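Local coordinates for peptidoglycan-recognition protein-LC isoform LCa (Drosophila melanogaster, PDB 2F2L), which activates the imd/Relish immune pathway in response to peptidoglycan of Gram-negative bacteria, this chain being the extracellular recognition domain of the receptor, at residues Y65-G70 / V75-G80; T108-A113 / Y157-N162; S135-F138 / K143-P146. All coordinates share one frame; numbering follows the deposited sequence.

From the N terminus, contact 1 comes first: residues 65-70 and 75-80 close a short hairpin in the interior of the mixed sheet, only four residues lying between the segments. The chain then runs through strand 98-102 to residues 108-113, where contact 2 opens. Contact 2 joins this loop before helix 113-128 to residues 157-162, which run on from helix 154-158. Nested inside that large loop, contact 3 (135-138 with 143-146) closes a four-residue loop of its own and joins strand 136-140 to helix 141-144. Contacts 1 and 3 reach the same sheet without touching. Contacts 2 and 3 do meet, Phe160 packing on Phe138, which ties the C-terminal region to strand 136-140.

Contact 1 (Y65-G70 / V75-G80); sequences YNFLIG and VYVGRG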
ATOM      1  N   TYR A  65      -2.167  -6.459 -11.780  1.00 19.28           N
ATOM      2  CA  TYR A  65      -3.036  -7.633 -11.822  1.00 19.35           C
ATOM      3  C   TYR A  65      -4.467  -7.370 -11.367  1.00 19.64           C
ATOM      4  O   TYR A  65      -4.733  -6.492 -10.565  1.00 18.57           O
ATOM      5  CB  TYR A  65      -2.449  -8.761 -10.967  1.00 19.91           C
ATOM      6  CG  TYR A  65      -0.966  -8.944 -11.125  1.00 19.35           C
ATOM      7  CD1 TYR A  65      -0.427  -9.521 -12.262  1.00 19.64           C
ATOM      8  CD2 TYR A  65      -0.104  -8.522 -10.131  1.00 19.69           C
ATOM      9  CE1 TYR A  65       0.957  -9.658 -12.406  1.00 18.64           C
ATOM     10  CE2 TYR A  65       1.243  -8.653 -10.255  1.00 19.59           C
ATOM     11  CZ  TYR A  65       1.780  -9.210 -11.384  1.00 19.43           C
ATOM     12  OH  TYR A  65       3.145  -9.329 -11.431  1.00 19.33           O
ATOM     13  N   ASN A  66      -5.394  -8.174 -11.880  1.00 19.79           N
ATOM     14  CA  ASN A  66      -6.779  -8.078 -11.439  1.00 19.67           C
ATOM     15  C   ASN A  66      -6.974  -8.572 -10.004  1.00 19.49           C
ATOM     16  O   ASN A  66      -7.629  -7.910  -9.206  1.00 19.12           O
ATOM     17  CB  ASN A  66      -7.695  -8.792 -12.420  1.00 19.49           C
ATOM     18  CG  ASN A  66      -7.665  -8.143 -13.786  1.00 19.19           C
ATOM     19  OD1 ASN A  66      -6.970  -8.622 -14.674  1.00 19.52           O
ATOM     20  ND2 ASN A  66      -8.400  -7.028 -13.954  1.00 17.87           N
ATOM     21  N   PHE A  67      -6.380  -9.715  -9.693  1.00 19.36           N
ATOM     22  CA  PHE A  67      -6.441 -10.307  -8.345  1.00 19.18           C
ATOM     23  C   PHE A  67      -5.116 -10.939  -8.071  1.00 19.08           C
ATOM     24  O   PHE A  67      -4.440 -11.341  -9.006  1.00 19.97           O
ATOM     25  CB  PHE A  67      -7.549 -11.368  -8.256  1.00 18.75           C
ATOM     26  CG  PHE A  67      -8.920 -10.801  -8.431  1.00 18.19           C
ATOM     27  CD1 PHE A  67      -9.569 -10.204  -7.370  1.00 18.75           C
ATOM     28  CD2 PHE A  67      -9.536 -10.810  -9.670  1.00 18.92           C
ATOM     29  CE1 PHE A  67     -10.831  -9.651  -7.534  1.00 18.81           C
ATOM     30  CE2 PHE A  67     -10.791 -10.255  -9.842  1.00 18.04           C
ATOM     31  CZ  PHE A  67     -11.436  -9.680  -8.778  1.00 18.58           C
ATOM     32  N   LEU A  68      -4.743 -10.997  -6.795  1.00 19.14           N
ATOM     33  CA  LEU A  68      -3.549 -11.689  -6.344  1.00 19.30           C
ATOM     34  C   LEU A  68      -3.948 -12.733  -5.287  1.00 19.51           C
ATOM     35  O   LEU A  68      -4.777 -12.459  -4.430  1.00 20.08           O
ATOM     36  CB  LEU A  68      -2.527 -10.710  -5.758  1.00 19.25           C
ATOM     37  CG  LEU A  68      -2.034  -9.611  -6.731  1.00 19.55           C
ATOM     38  CD1 LEU A  68      -2.833  -8.335  -6.543  1.00 19.60           C
ATOM     39  CD2 LEU A  68      -0.548  -9.324  -6.538  1.00 19.73           C
ATOM     40  N   ILE A  69      -3.349 -13.915  -5.352  1.00 19.32           N
ATOM     41  CA  ILE A  69      -3.698 -15.016  -4.449  1.00 19.49           C
ATOM     42  C   ILE A  69      -2.520 -15.346  -3.554  1.00 19.10           C
ATOM     43  O   ILE A  69      -1.448 -15.728  -4.021  1.00 19.28           O
ATOM     44  CB  ILE A  69      -4.108 -16.271  -5.226  1.00 19.82           C
ATOM     45  CG1 ILE A  69      -4.999 -15.894  -6.431  1.00 20.49           C
ATOM     46  CG2 ILE A  69      -4.746 -17.309  -4.273  1.00 19.18           C
ATOM     47  CD1 ILE A  69      -6.418 -16.293  -6.349  1.00 22.15           C
ATOM     48  N   GLY A  70      -2.727 -15.190  -2.258  1.00 19.19           N
ATOM     49  CA  GLY A  70      -1.669 -15.400  -1.277  1.00 19.68           C
ATOM     50  C   GLY A  70      -1.651 -16.815  -0.718  1.00 19.49           C
ATOM     51  O   GLY A  70      -2.667 -17.516  -0.732  1.00 19.77           O
ATOM     52  N   VAL A  75      -7.823 -13.877  -1.364  1.00 18.78           N
ATOM     53  CA  VAL A  75      -7.769 -13.174  -2.639  1.00 19.15           C
ATOM     54  C   VAL A  75      -7.601 -11.667  -2.372  1.00 19.47           C
ATOM     55  O   VAL A  75      -8.446 -11.046  -1.714  1.00 19.39           O
ATOM     56  CB  VAL A  75      -9.059 -13.398  -3.466  1.00 19.44           C
ATOM     57  CG1 VAL A  75      -8.971 -12.698  -4.831  1.00 19.53           C
ATOM     58  CG2 VAL A  75      -9.330 -14.899  -3.661  1.00 19.92           C
ATOM     59  N   TYR A  76      -6.509 -11.103  -2.875  1.00 19.45           N
ATOM     60  CA  TYR A  76      -6.190  -9.672  -2.705  1.00 19.69           C
ATOM     61  C   TYR A  76      -6.665  -8.944  -3.950  1.00 19.66           C
ATOM     62  O   TYR A  76      -6.306  -9.301  -5.054  1.00 19.78           O
ATOM     63  CB  TYR A  76      -4.684  -9.498  -2.445  1.00 19.52           C
ATOM     64  CG  TYR A  76      -4.355 -10.068  -1.099  1.00 18.83           C
ATOM     65  CD1 TYR A  76      -4.244  -9.254   0.003  1.00 16.89           C
ATOM     66  CD2 TYR A  76      -4.260 -11.444  -0.910  1.00 19.10           C
ATOM     67  CE1 TYR A  76      -3.994  -9.777   1.261  1.00 19.37           C
ATOM     68  CE2 TYR A  76      -4.020 -11.986   0.344  1.00 18.85           C
ATOM     69  CZ  TYR A  76      -3.901 -11.144   1.433  1.00 19.92           C
ATOM     70  OH  TYR A  76      -3.671 -11.646   2.688  1.00 18.63           O
ATOM     71  N   VAL A  77      -7.524  -7.958  -3.761  1.00 19.86           N
ATOM     72  CA  VAL A  77      -8.078  -7.231  -4.881  1.00 20.28           C
ATOM     73  C   VAL A  77      -6.998  -6.296  -5.458  1.00 20.16           C
ATOM     74  O   VAL A  77      -6.425  -5.461  -4.739  1.00 20.13           O
ATOM     75  CB  VAL A  77      -9.346  -6.438  -4.481  1.00 20.05           C
ATOM     76  CG1 VAL A  77      -9.927  -5.731  -5.699  1.00 21.06           C
ATOM     77  CG2 VAL A  77     -10.401  -7.377  -3.863  1.00 21.45           C
ATOM     78  N   GLY A  78      -6.731  -6.472  -6.747  1.00 19.67           N
ATOM     79  CA  GLY A  78      -5.806  -5.638  -7.494  1.00 19.21           C
ATOM     80  C   GLY A  78      -6.644  -4.624  -8.239  1.00 18.71           C
ATOM     81  O   GLY A  78      -7.281  -3.779  -7.625  1.00 18.47           O
ATOM     82  N   ARG A  79      -6.684  -4.734  -9.561  1.00 18.42           N
ATOM     83  CA  ARG A  79      -7.545  -3.873 -10.370  1.00 18.12           C
ATOM     84  C   ARG A  79      -9.000  -4.340 -10.389  1.00 18.35           C
ATOM     85  O   ARG A  79      -9.880  -3.635 -10.894  1.00 18.00           O
ATOM     86  CB  ARG A  79      -7.025  -3.804 -11.794  1.00 18.23           C
ATOM     87  CG  ARG A  79      -5.594  -3.337 -11.875  1.00 17.31           C
ATOM     88  CD  ARG A  79      -5.202  -2.916 -13.278  1.00 17.61           C
ATOM     89  NE  ARG A  79      -3.808  -2.473 -13.297  1.00 15.86           N
ATOM     90  CZ  ARG A  79      -3.214  -1.845 -14.304  1.00 17.61           C
ATOM     91  NH1 ARG A  79      -3.872  -1.579 -15.428  1.00 17.22           N
ATOM     92  NH2 ARG A  79      -1.944  -1.466 -14.180  1.00 16.39           N
ATOM     93  N   GLY A  80      -9.255  -5.544  -9.889  1.00 18.55           N
ATOM     94  CA  GLY A  80     -10.616  -6.057  -9.793  1.00 18.99           C
ATOM     95  C   GLY A  80     -11.161  -6.635 -11.082  1.00 19.15           C
ATOM     96  O   GLY A  80     -10.431  -6.833 -12.055  1.00 19.42           O
TER
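Leu68 and Tyr76 form the hydrogen-bonded pair of an antiparallel beta hairpin, strands 67-69 and 75-77, inside the central sheet of this amidase-type domain. Their backbone bonds are Tyr76 N to Leu68 O, 2.7 Å, and Leu68 N to Tyr76 O, 2.9 Å.

Beyond the strands, Arg79 N bonds to Tyr65 O at 2.8 Å, and Asn66 adds three more bonds. Its carbonyl O holds two amides: Gly80 N lies in the carbonyl plane on a lone pair at 3.0 Å, while Gly78 N sits 45° above that plane. The third comes from the Asn66 side chain, whose CG stands beside the backbone N (chi1 -63°): ND2 gives a hydrogen to Gly80 O at 2.8 Å, nearly in line with the Gly80 C=O. Bonds at both ends of the amide, to Gly80 O and Lys83 O through ND2 and to Ser99 N through OD1, fix its rotation.

Apolar contacts fall on both faces. On one, Phe67 CD1 meets Val75 CG1 at 3.6 Å, and the far end of the ring, CZ, rests 3.8 Å from Gly80 C; helix 113-128 packs on Ile69 and Val75 there. On the other, Leu68 and Tyr76 touch through their CB atoms, and helix 40-57 lies against the Tyr76 ring, whose hydroxyl bonds to Asp72. The ring turns its edge to the partner strand, Tyr76 CD2 lying 3.7 Å from Leu68 O with the oxygen in the ring plane.

Contact 2 (T108-A113 / Y157-N162); sequences TIQPSA and YASFAN. With HSQ (2-acetylamino-2-deoxy-alpha-L-idopyranose), chain D.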
ATOM      1  N   THR A 108      10.191 -24.213  -8.883  1.00 20.13           N
ATOM      2  CA  THR A 108      10.249 -25.552  -8.295  1.00 20.52           C
ATOM      3  C   THR A 108       9.321 -25.732  -7.097  1.00 20.64           C
ATOM      4  O   THR A 108       8.894 -26.842  -6.805  1.00 20.73           O
ATOM      5  CB  THR A 108      11.692 -25.922  -7.872  1.00 20.71           C
ATOM      6  OG1 THR A 108      12.247 -24.882  -7.062  1.00 20.39           O
ATOM      7  CG2 THR A 108      12.571 -26.123  -9.095  1.00 20.92           C
ATOM      8  N   ILE A 109       9.018 -24.647  -6.396  1.00 20.94           N
ATOM      9  CA  ILE A 109       8.149 -24.707  -5.231  1.00 20.82           C
ATOM     10  C   ILE A 109       6.690 -24.676  -5.683  1.00 20.68           C
ATOM     11  O   ILE A 109       6.321 -23.885  -6.556  1.00 20.54           O
ATOM     12  CB  ILE A 109       8.427 -23.528  -4.283  1.00 20.98           C
ATOM     13  CG1 ILE A 109       9.869 -23.611  -3.765  1.00 21.19           C
ATOM     14  CG2 ILE A 109       7.411 -23.515  -3.128  1.00 21.07           C
ATOM     15  CD1 ILE A 109      10.383 -22.311  -3.141  1.00 21.29           C
ATOM     16  N   GLN A 110       5.869 -25.542  -5.093  1.00 20.43           N
ATOM     17  CA  GLN A 110       4.446 -25.599  -5.426  1.00 20.37           C
ATOM     18  C   GLN A 110       3.665 -24.557  -4.640  1.00 20.13           C
ATOM     19  O   GLN A 110       4.069 -24.184  -3.532  1.00 19.59           O
ATOM     20  CB  GLN A 110       3.881 -26.985  -5.123  1.00 20.52           C
ATOM     21  CG  GLN A 110       4.469 -28.073  -5.996  1.00 20.95           C
ATOM     22  CD  GLN A 110       3.922 -29.443  -5.668  1.00 21.20           C
ATOM     23  OE1 GLN A 110       4.595 -30.256  -5.032  1.00 22.87           O
ATOM     24  NE2 GLN A 110       2.696 -29.708  -6.099  1.00 21.97           N
ATOM     25  N   PRO A 111       2.548 -24.069  -5.214  1.00 19.94           N
ATOM     26  CA  PRO A 111       1.612 -23.267  -4.437  1.00 19.52           C
ATOM     27  C   PRO A 111       1.016 -24.078  -3.302  1.00 19.37           C
ATOM     28  O   PRO A 111       1.078 -25.310  -3.328  1.00 19.33           O
ATOM     29  CB  PRO A 111       0.523 -22.900  -5.460  1.00 19.75           C
ATOM     30  CG  PRO A 111       0.676 -23.875  -6.561  1.00 19.90           C
ATOM     31  CD  PRO A 111       2.117 -24.199  -6.618  1.00 19.96           C
ATOM     32  N   SER A 112       0.453 -23.405  -2.307  1.00 18.82           N
ATOM     33  CA  SER A 112      -0.147 -24.116  -1.179  1.00 18.60           C
ATOM     34  C   SER A 112      -1.511 -24.643  -1.623  1.00 18.31           C
ATOM     35  O   SER A 112      -2.062 -24.170  -2.604  1.00 17.87           O
ATOM     36  CB  SER A 112      -0.280 -23.187   0.023  1.00 18.30           C
ATOM     37  OG  SER A 112      -1.216 -22.161  -0.234  1.00 17.71           O
ATOM     38  N   ALA A 113      -2.060 -25.616  -0.902  1.00 18.47           N
ATOM     39  CA  ALA A 113      -3.372 -26.177  -1.247  1.00 18.60           C
ATOM     40  C   ALA A 113      -4.464 -25.114  -1.146  1.00 18.60           C
ATOM     41  O   ALA A 113      -5.480 -25.179  -1.836  1.00 18.26           O
ATOM     42  CB  ALA A 113      -3.699 -27.364  -0.344  1.00 18.55           C
ATOM     43  N   TYR A 157       2.123 -23.891 -12.653  1.00 16.84           N
ATOM     44  CA  TYR A 157       1.277 -24.260 -13.793  1.00 17.32           C
ATOM     45  C   TYR A 157       0.950 -25.756 -13.834  1.00 17.48           C
ATOM     46  O   TYR A 157      -0.137 -26.133 -14.254  1.00 17.06           O
ATOM     47  CB  TYR A 157       1.922 -23.829 -15.108  1.00 17.61           C
ATOM     48  CG  TYR A 157       2.278 -22.355 -15.141  1.00 17.84           C
ATOM     49  CD1 TYR A 157       1.357 -21.386 -14.744  1.00 17.34           C
ATOM     50  CD2 TYR A 157       3.532 -21.928 -15.580  1.00 18.57           C
ATOM     51  CE1 TYR A 157       1.668 -20.041 -14.789  1.00 18.08           C
ATOM     52  CE2 TYR A 157       3.858 -20.575 -15.608  1.00 17.94           C
ATOM     53  CZ  TYR A 157       2.921 -19.642 -15.212  1.00 18.07           C
ATOM     54  OH  TYR A 157       3.226 -18.296 -15.237  1.00 18.81           O
ATOM     55  N   ALA A 158       1.889 -26.583 -13.375  1.00 17.10           N
ATOM     56  CA  ALA A 158       1.685 -28.033 -13.266  1.00 17.70           C
ATOM     57  C   ALA A 158       0.532 -28.379 -12.325  1.00 17.79           C
ATOM     58  O   ALA A 158      -0.136 -29.393 -12.506  1.00 17.25           O
ATOM     59  CB  ALA A 158       2.966 -28.712 -12.795  1.00 16.99           C
ATOM     60  N   SER A 159       0.294 -27.514 -11.336  1.00 18.28           N
ATOM     61  CA  SER A 159      -0.797 -27.695 -10.372  1.00 18.89           C
ATOM     62  C   SER A 159      -2.199 -27.549 -10.981  1.00 19.23           C
ATOM     63  O   SER A 159      -3.175 -28.044 -10.410  1.00 19.11           O
ATOM     64  CB  SER A 159      -0.629 -26.715  -9.199  1.00 19.02           C
ATOM     65  OG  SER A 159       0.706 -26.761  -8.694  1.00 19.04           O
ATOM     66  N   PHE A 160      -2.298 -26.873 -12.128  1.00 19.81           N
ATOM     67  CA  PHE A 160      -3.570 -26.713 -12.846  1.00 20.45           C
ATOM     68  C   PHE A 160      -3.688 -27.604 -14.082  1.00 21.04           C
ATOM     69  O   PHE A 160      -4.704 -27.587 -14.768  1.00 21.34           O
ATOM     70  CB  PHE A 160      -3.743 -25.262 -13.309  1.00 20.32           C
ATOM     71  CG  PHE A 160      -3.649 -24.259 -12.212  1.00 19.76           C
ATOM     72  CD1 PHE A 160      -4.519 -24.306 -11.138  1.00 19.19           C
ATOM     73  CD2 PHE A 160      -2.704 -23.247 -12.267  1.00 20.63           C
ATOM     74  CE1 PHE A 160      -4.446 -23.368 -10.130  1.00 20.43           C
ATOM     75  CE2 PHE A 160      -2.624 -22.303 -11.272  1.00 19.72           C
ATOM     76  CZ  PHE A 160      -3.500 -22.355 -10.199  1.00 20.17           C
ATOM     77  N   ALA A 161      -2.659 -28.395 -14.352  1.00 22.07           N
ATOM     78  CA  ALA A 161      -2.568 -29.149 -15.611  1.00 22.35           C
ATOM     79  C   ALA A 161      -3.745 -30.087 -15.890  1.00 22.32           C
ATOM     80  O   ALA A 161      -4.127 -30.263 -17.046  1.00 22.35           O
ATOM     81  CB  ALA A 161      -1.246 -29.917 -15.670  1.00 22.75           C
ATOM     82  N   ASN A 162      -4.328 -30.672 -14.847  1.00 22.86           N
ATOM     83  CA  ASN A 162      -5.496 -31.552 -15.009  1.00 23.47           C
ATOM     84  C   ASN A 162      -6.870 -30.885 -14.860  1.00 22.55           C
ATOM     85  O   ASN A 162      -7.885 -31.569 -14.889  1.00 22.22           O
ATOM     86  CB  ASN A 162      -5.395 -32.808 -14.113  1.00 23.91           C
ATOM     87  CG  ASN A 162      -5.280 -32.501 -12.615  1.00 26.69           C
ATOM     88  OD1 ASN A 162      -5.294 -31.346 -12.184  1.00 26.04           O
ATOM     89  ND2 ASN A 162      -5.100 -33.567 -11.821  1.00 29.51           N
TER
HETATM   90  C1  HSQ D 999      -6.094 -33.773 -10.786  1.00 48.26           C
HETATM   91  C2  HSQ D 999      -7.585 -33.816 -10.478  1.00 55.19           C
HETATM   92  C3  HSQ D 999      -7.949 -34.652  -9.234  1.00 56.46           C
HETATM   93  C4  HSQ D 999      -6.819 -35.416  -8.522  1.00 56.10           C
HETATM   94  C5  HSQ D 999      -5.403 -34.918  -8.838  1.00 55.53           C
HETATM   95  C6  HSQ D 999      -4.491 -34.737  -7.624  1.00 56.39           C
HETATM   96  C7  HSQ D 999      -9.306 -32.048 -10.452  1.00 60.97           C
HETATM   97  C8  HSQ D 999     -10.253 -32.304  -9.306  1.00 61.47           C
HETATM   98  N2  HSQ D 999      -8.035 -32.439 -10.285  1.00 58.37           N
HETATM   99  O3  HSQ D 999      -8.956 -35.586  -9.584  1.00 58.44           O
HETATM  100  O4  HSQ D 999      -7.060 -35.417  -7.131  1.00 56.66           O
HETATM  101  O5  HSQ D 999      -5.446 -33.693  -9.532  1.00 51.98           O
HETATM  102  O6  HSQ D 999      -3.199 -34.404  -8.093  1.00 57.10           O
HETATM  103  O7  HSQ D 999      -9.700 -31.484 -11.483  1.00 62.74           O
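Pro111 lays the CG-CD side of its ring against the hydroxyl of Ser159, and this small patch is where the loop before helix 113-128 meets residues 157-162, the segment that runs on from helix 154-158. The van der Waals part is brief: Pro111 CD and Pro111 CG are each 3.6 Å from Ser159 OG. Gln110 flanks it more loosely, with Gln110 NE2 4.4 Å from Ser159 OG, too long for a hydrogen bond. Leu116 of helix 113-128 touches Pro111, Ser159 and Phe160 alike and so continues the apolar side inward. The Phe160 ring goes on to meet Phe138, Trp163 and Trp166.

No hydrogen bond crosses between the two segments; the polar bonds stay local. Ser159 OG sits beside its own backbone N (chi1 -49°), which turns it back along the chain to Ala155 O. Phe160 N reaches Tyr157 O at 3.1 Å, an i to i-3 backbone bond. On the other side, Ser112 N-caps helix 113-128, and its OG also bonds to Gly71 O.

The covalent chemistry is at Asn162, an N-glycosylation site. Asn162 ND2 is joined to C1 of the 2-acetylamino-2-deoxy-alpha-L-idopyranose (HSQ) at 1.4 Å, the amide having become the N-glycosidic link. Asn162 lies at the exposed end of its segment, well away from Pro111. Pro111 presents only CG and CD here and Ser159 OG has its partner in Ala155 O, four residues earlier, so the contact is small van der Waals packing with no directional bond across it.

Contact 3 (S135-F138 / K143-P146); sequences SYRF and KLMP
Arg137 reaches from strand 136-140 toward helix 141-144 and brings its guanidinium close to Lys143 and Leu144. The touching is done by one nitrogen: Arg137 NH2 is 3.7 Å from Lys143 CE and 4.1 Å from Leu144 CD2. CG stands opposite the backbone N (chi1 165°) and the chain is extended from CG to NE, which carries NH2 out to the helix. Arg137 and Leu144 run past one another in opposite directions.

The firmer side lies toward the sheet. Leu144 packs on Ile28 of strand 24-31 and on Tyr93 of helix 91-94. Arg137 is held in place by backbone bonds to Gly25 and Val27, and its side chain touches Leu26 and Ser167.

Toward solvent the contact is loose. Lys143 is exposed, and only the methylene part of its chain approaches Arg137. Its chain bends at chi4 (145°), and Lys143 NZ stays 4.9 Å from Arg137 NH2. Two like charges at that spacing would probably repel mildly, but Lys143 NZ has a partner of its own in Ser167 O, at the C terminus, which may offset the repulsion. No hydrogen bond joins the two segments.

Taken together, this is a surface contact where the outermost strand 136-140 leads straight into the short helix 141-144. His165 and Ser167 near the C terminus make backbone bonds to Phe138 of this strand, which runs parallel to 24-31 in the mixed sheet of the peptidoglycan-recognition fold.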
ATOM      1  N   SER A 135     -17.427 -20.681 -20.847  1.00 19.43           N
ATOM      2  CA  SER A 135     -16.493 -21.522 -21.589  1.00 19.77           C
ATOM      3  C   SER A 135     -15.085 -20.956 -21.597  1.00 19.57           C
ATOM      4  O   SER A 135     -14.378 -21.079 -22.583  1.00 19.71           O
ATOM      5  CB  SER A 135     -16.975 -21.660 -23.034  1.00 19.83           C
ATOM      6  OG  SER A 135     -16.856 -20.406 -23.681  1.00 21.52           O
ATOM      7  N   TYR A 136     -14.671 -20.334 -20.496  1.00 19.93           N
ATOM      8  CA  TYR A 136     -13.352 -19.690 -20.435  1.00 19.45           C
ATOM      9  C   TYR A 136     -12.207 -20.688 -20.552  1.00 19.22           C
ATOM     10  O   TYR A 136     -12.328 -21.857 -20.174  1.00 18.86           O
ATOM     11  CB  TYR A 136     -13.164 -18.918 -19.127  1.00 19.22           C
ATOM     12  CG  TYR A 136     -13.094 -19.790 -17.887  1.00 19.48           C
ATOM     13  CD1 TYR A 136     -11.873 -20.178 -17.350  1.00 19.27           C
ATOM     14  CD2 TYR A 136     -14.257 -20.225 -17.243  1.00 19.09           C
ATOM     15  CE1 TYR A 136     -11.808 -20.986 -16.223  1.00 19.00           C
ATOM     16  CE2 TYR A 136     -14.200 -21.027 -16.115  1.00 19.87           C
ATOM     17  CZ  TYR A 136     -12.973 -21.410 -15.607  1.00 19.62           C
ATOM     18  OH  TYR A 136     -12.919 -22.198 -14.467  1.00 19.34           O
ATOM     19  N   ARG A 137     -11.087 -20.181 -21.044  1.00 18.74           N
ATOM     20  CA  ARG A 137      -9.812 -20.853 -20.960  1.00 19.36           C
ATOM     21  C   ARG A 137      -8.976 -20.240 -19.814  1.00 19.02           C
ATOM     22  O   ARG A 137      -8.892 -19.009 -19.670  1.00 18.64           O
ATOM     23  CB  ARG A 137      -9.115 -20.703 -22.308  1.00 19.55           C
ATOM     24  CG  ARG A 137      -7.656 -21.018 -22.315  1.00 21.02           C
ATOM     25  CD  ARG A 137      -7.072 -20.759 -23.710  1.00 21.92           C
ATOM     26  NE  ARG A 137      -5.641 -21.048 -23.744  1.00 23.45           N
ATOM     27  CZ  ARG A 137      -4.798 -20.639 -24.682  1.00 23.94           C
ATOM     28  NH1 ARG A 137      -5.215 -19.863 -25.681  1.00 24.59           N
ATOM     29  NH2 ARG A 137      -3.518 -20.992 -24.591  1.00 23.98           N
ATOM     30  N   PHE A 138      -8.382 -21.105 -18.991  1.00 18.90           N
ATOM     31  CA  PHE A 138      -7.435 -20.709 -17.937  1.00 18.43           C
ATOM     32  C   PHE A 138      -6.068 -21.191 -18.422  1.00 18.36           C
ATOM     33  O   PHE A 138      -5.907 -22.366 -18.784  1.00 18.19           O
ATOM     34  CB  PHE A 138      -7.858 -21.362 -16.615  1.00 18.93           C
ATOM     35  CG  PHE A 138      -7.060 -20.939 -15.386  1.00 19.22           C
ATOM     36  CD1 PHE A 138      -6.471 -19.682 -15.277  1.00 18.91           C
ATOM     37  CD2 PHE A 138      -6.958 -21.807 -14.307  1.00 20.60           C
ATOM     38  CE1 PHE A 138      -5.755 -19.320 -14.137  1.00 18.76           C
ATOM     39  CE2 PHE A 138      -6.240 -21.452 -13.156  1.00 20.61           C
ATOM     40  CZ  PHE A 138      -5.648 -20.196 -13.069  1.00 19.14           C
ATOM     41  N   LYS A 143       2.915 -19.907 -21.392  1.00 17.21           N
ATOM     42  CA  LYS A 143       2.469 -20.581 -22.614  1.00 17.58           C
ATOM     43  C   LYS A 143       2.189 -19.532 -23.692  1.00 17.84           C
ATOM     44  O   LYS A 143       2.521 -19.722 -24.853  1.00 17.43           O
ATOM     45  CB  LYS A 143       1.225 -21.438 -22.334  1.00 17.47           C
ATOM     46  CG  LYS A 143       0.505 -21.956 -23.584  1.00 18.09           C
ATOM     47  CD  LYS A 143      -0.279 -23.254 -23.327  1.00 17.87           C
ATOM     48  CE  LYS A 143      -1.031 -23.711 -24.587  1.00 18.77           C
ATOM     49  NZ  LYS A 143      -1.101 -25.209 -24.747  1.00 18.40           N
ATOM     50  N   LEU A 144       1.604 -18.409 -23.286  1.00 18.10           N
ATOM     51  CA  LEU A 144       1.255 -17.330 -24.208  1.00 18.76           C
ATOM     52  C   LEU A 144       2.492 -16.610 -24.750  1.00 19.35           C
ATOM     53  O   LEU A 144       2.533 -16.219 -25.918  1.00 19.76           O
ATOM     54  CB  LEU A 144       0.324 -16.322 -23.508  1.00 18.83           C
ATOM     55  CG  LEU A 144      -1.059 -16.836 -23.115  1.00 18.98           C
ATOM     56  CD1 LEU A 144      -1.828 -15.767 -22.322  1.00 18.89           C
ATOM     57  CD2 LEU A 144      -1.855 -17.266 -24.342  1.00 19.80           C
ATOM     58  N   MET A 145       3.493 -16.435 -23.889  1.00 19.89           N
ATOM     59  CA  MET A 145       4.742 -15.764 -24.251  1.00 19.99           C
ATOM     60  C   MET A 145       5.891 -16.581 -23.684  1.00 19.86           C
ATOM     61  O   MET A 145       6.404 -16.274 -22.607  1.00 19.73           O
ATOM     62  CB  MET A 145       4.762 -14.329 -23.700  1.00 20.06           C
ATOM     63  CG  MET A 145       3.717 -13.424 -24.335  1.00 20.56           C
ATOM     64  SD  MET A 145       3.712 -11.710 -23.731  1.00 21.04           S
ATOM     65  CE  MET A 145       2.333 -11.063 -24.627  1.00 20.32           C
ATOM     66  N   PRO A 146       6.281 -17.652 -24.401  1.00 19.83           N
ATOM     67  CA  PRO A 146       7.353 -18.561 -23.974  1.00 19.89           C
ATOM     68  C   PRO A 146       8.706 -17.908 -23.723  1.00 19.76           C
ATOM     69  O   PRO A 146       9.493 -18.430 -22.931  1.00 20.26           O
ATOM     70  CB  PRO A 146       7.459 -19.543 -25.143  1.00 19.81           C
ATOM     71  CG  PRO A 146       6.124 -19.487 -25.800  1.00 19.77           C
ATOM     72  CD  PRO A 146       5.698 -18.076 -25.686  1.00 19.70           C
TER